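Local coordinates for regulator of G-protein signalling 3 isoform 1 (Homo sapiens, PDB 2F5Y) that probably binds the C-terminal tails of partner proteins through its PDZ domain, in a regulator of G-protein signalling, at residues L49-R54 with S73-L78. Residues are numbered along the deposited sequence; the frame is centred on the assembly and turned at random. Where two conformers were deposited one is given.
Sequences LQLNER and SEIILL
N52 holds both polar main-chain atoms of I76: its backbone N donates to I76 O (2.7 Å), in the carbonyl plane, and its side-chain OD1 accepts from I76 N at 2.8 Å. The second bond is nearly straight, 162° at the hydrogen, with OD1 standing in for a main-chain carbonyl just where strand 49-51 gives way to the type II' turn L51-R54, which leads on to strand 54-55. Chi1 (-62°) sets CG anti to the carbonyl carbon, beside the backbone N; OD1 also comes close to I75 CA. A water donates to both N52 O and I76 O, tying the turn to the strand once more. At the other end, L78 N donates to Q50 O (3.0 Å), while L78 O takes L49 N, with a weak second bond from Q50 N; L49 and Q50 thus both face L78, a classic beta bulge. Packing is tight on the buried face, where L51 CD1 reaches L77 CD2 (3.4 Å) and I75 CG2 (3.8 Å), in a core that F18 joins. The face carrying Q50 and L78 is looser and partly exposed, its two side chains meeting across the strands through their CB atoms at 3.8 Å. Strand 74-78 also bonds to strand 3-10 on its far edge, making this antiparallel pairing part of the beta-sandwich of a PDZ domain.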
loop_
_atom_site.group_PDB
_atom_site.type_symbol
_atom_site.label_atom_id
_atom_site.label_comp_id
_atom_site.label_asym_id
_atom_site.label_seq_id
_atom_site.Cartn_x
_atom_site.Cartn_y
_atom_site.Cartn_z
ATOM N N LEU A 49 0.167 -7.255 2.747
ATOM C CA LEU A 49 -0.520 -8.420 3.273
ATOM C C LEU A 49 -2.010 -8.181 3.408
ATOM O O LEU A 49 -2.800 -9.100 3.217
ATOM C CB LEU A 49 0.088 -8.806 4.622
ATOM C CG LEU A 49 1.616 -8.958 4.634
ATOM C CD1 LEU A 49 2.106 -9.195 6.072
ATOM C CD2 LEU A 49 2.088 -10.072 3.667
ATOM N N GLN A 50 -2.389 -6.953 3.745
ATOM C CA GLN A 50 -3.779 -6.593 4.022
ATOM C C GLN A 50 -4.077 -5.160 3.594
ATOM O O GLN A 50 -3.245 -4.252 3.774
ATOM C CB GLN A 50 -4.092 -6.732 5.515
ATOM C CG GLN A 50 -5.580 -6.808 5.831
ATOM C CD GLN A 50 -5.862 -7.322 7.226
ATOM O OE1 GLN A 50 -5.894 -6.553 8.179
ATOM N NE2 GLN A 50 -6.084 -8.628 7.351
ATOM N N LEU A 51 -5.270 -4.982 3.024
ATOM C CA LEU A 51 -5.825 -3.681 2.697
ATOM C C LEU A 51 -7.158 -3.541 3.449
ATOM O O LEU A 51 -8.108 -4.282 3.195
ATOM C CB LEU A 51 -6.065 -3.578 1.193
ATOM C CG LEU A 51 -6.894 -2.383 0.740
ATOM C CD1 LEU A 51 -6.053 -1.151 0.882
ATOM C CD2 LEU A 51 -7.365 -2.573 -0.689
ATOM N N ASN A 52 -7.216 -2.586 4.366
ATOM C CA ASN A 52 -8.401 -2.404 5.222
ATOM C C ASN A 52 -8.753 -3.731 5.914
ATOM O O ASN A 52 -7.886 -4.310 6.558
ATOM C CB ASN A 52 -9.542 -1.750 4.412
ATOM C CG ASN A 52 -9.148 -0.348 3.896
ATOM O OD1 ASN A 52 -8.264 0.300 4.463
ATOM N ND2 ASN A 52 -9.777 0.102 2.812
ATOM N N GLU A 53 -9.974 -4.239 5.782
ATOM C CA GLU A 53 -10.326 -5.491 6.470
ATOM C C GLU A 53 -9.855 -6.756 5.729
ATOM O O GLU A 53 -9.811 -7.839 6.317
ATOM C CB GLU A 53 -11.847 -5.569 6.698
ATOM N N ARG A 54 -9.455 -6.598 4.469
ATOM C CA ARG A 54 -9.275 -7.733 3.567
ATOM C C ARG A 54 -7.827 -8.172 3.369
ATOM O O ARG A 54 -6.996 -7.393 2.922
ATOM C CB ARG A 54 -9.900 -7.399 2.215
ATOM C CG ARG A 54 -11.396 -7.140 2.327
ATOM C CD ARG A 54 -12.108 -7.341 1.009
ATOM N NE ARG A 54 -12.023 -6.169 0.145
ATOM C CZ ARG A 54 -12.350 -6.159 -1.143
ATOM N NH1 ARG A 54 -12.237 -5.034 -1.825
ATOM N NH2 ARG A 54 -12.786 -7.262 -1.758
ATOM N N SER A 73 -11.675 7.407 1.646
ATOM C CA SER A 73 -11.115 8.387 2.573
ATOM C C SER A 73 -9.689 8.071 2.987
ATOM O O SER A 73 -8.829 8.957 3.039
ATOM C CB SER A 73 -12.023 8.480 3.805
ATOM O OG SER A 73 -13.368 8.757 3.424
ATOM N N GLU A 74 -9.451 6.802 3.295
ATOM C CA GLU A 74 -8.123 6.336 3.651
ATOM C C GLU A 74 -8.003 4.833 3.501
ATOM O O GLU A 74 -8.997 4.100 3.600
ATOM C CB GLU A 74 -7.792 6.712 5.098
ATOM C CG GLU A 74 -8.480 5.863 6.151
ATOM C CD GLU A 74 -8.113 6.281 7.566
ATOM O OE1 GLU A 74 -7.518 7.365 7.726
ATOM O OE2 GLU A 74 -8.425 5.527 8.516
ATOM N N ILE A 75 -6.769 4.388 3.284
ATOM C CA ILE A 75 -6.453 2.980 3.296
ATOM C C ILE A 75 -5.616 2.703 4.537
ATOM O O ILE A 75 -4.855 3.552 4.995
ATOM C CB ILE A 75 -5.688 2.518 2.023
ATOM C CG1 ILE A 75 -4.409 3.334 1.803
ATOM C CG2 ILE A 75 -6.596 2.589 0.796
ATOM C CD1 ILE A 75 -3.494 2.772 0.682
ATOM N N ILE A 76 -5.799 1.516 5.098
ATOM C CA ILE A 76 -4.934 1.014 6.150
ATOM C C ILE A 76 -4.314 -0.236 5.569
ATOM O O ILE A 76 -5.026 -1.193 5.267
ATOM C CB ILE A 76 -5.705 0.655 7.419
ATOM C CG1 ILE A 76 -6.571 1.829 7.861
ATOM C CG2 ILE A 76 -4.725 0.253 8.527
ATOM C CD1 ILE A 76 -7.694 1.425 8.814
ATOM N N LEU A 77 -3.002 -0.205 5.364
ATOM C CA LEU A 77 -2.287 -1.347 4.815
ATOM C C LEU A 77 -1.488 -1.984 5.915
ATOM O O LEU A 77 -0.832 -1.288 6.677
ATOM C CB LEU A 77 -1.299 -0.915 3.746
ATOM C CG LEU A 77 -1.802 -0.209 2.504
ATOM C CD1 LEU A 77 -0.562 0.154 1.641
ATOM C CD2 LEU A 77 -2.794 -1.101 1.743
ATOM N N LEU A 78 -1.548 -3.306 6.003
ATOM C CA LEU A 78 -0.603 -4.028 6.808
ATOM C C LEU A 78 0.496 -4.530 5.869
ATOM O O LEU A 78 0.226 -5.247 4.912
ATOM C CB LEU A 78 -1.272 -5.184 7.532
ATOM C CG LEU A 78 -0.318 -5.850 8.515
ATOM C CD1 LEU A 78 -0.199 -4.999 9.767
ATOM C CD2 LEU A 78 -0.801 -7.236 8.819
HETATM O O HOH W 1 -5.444 -3.182 6.986
#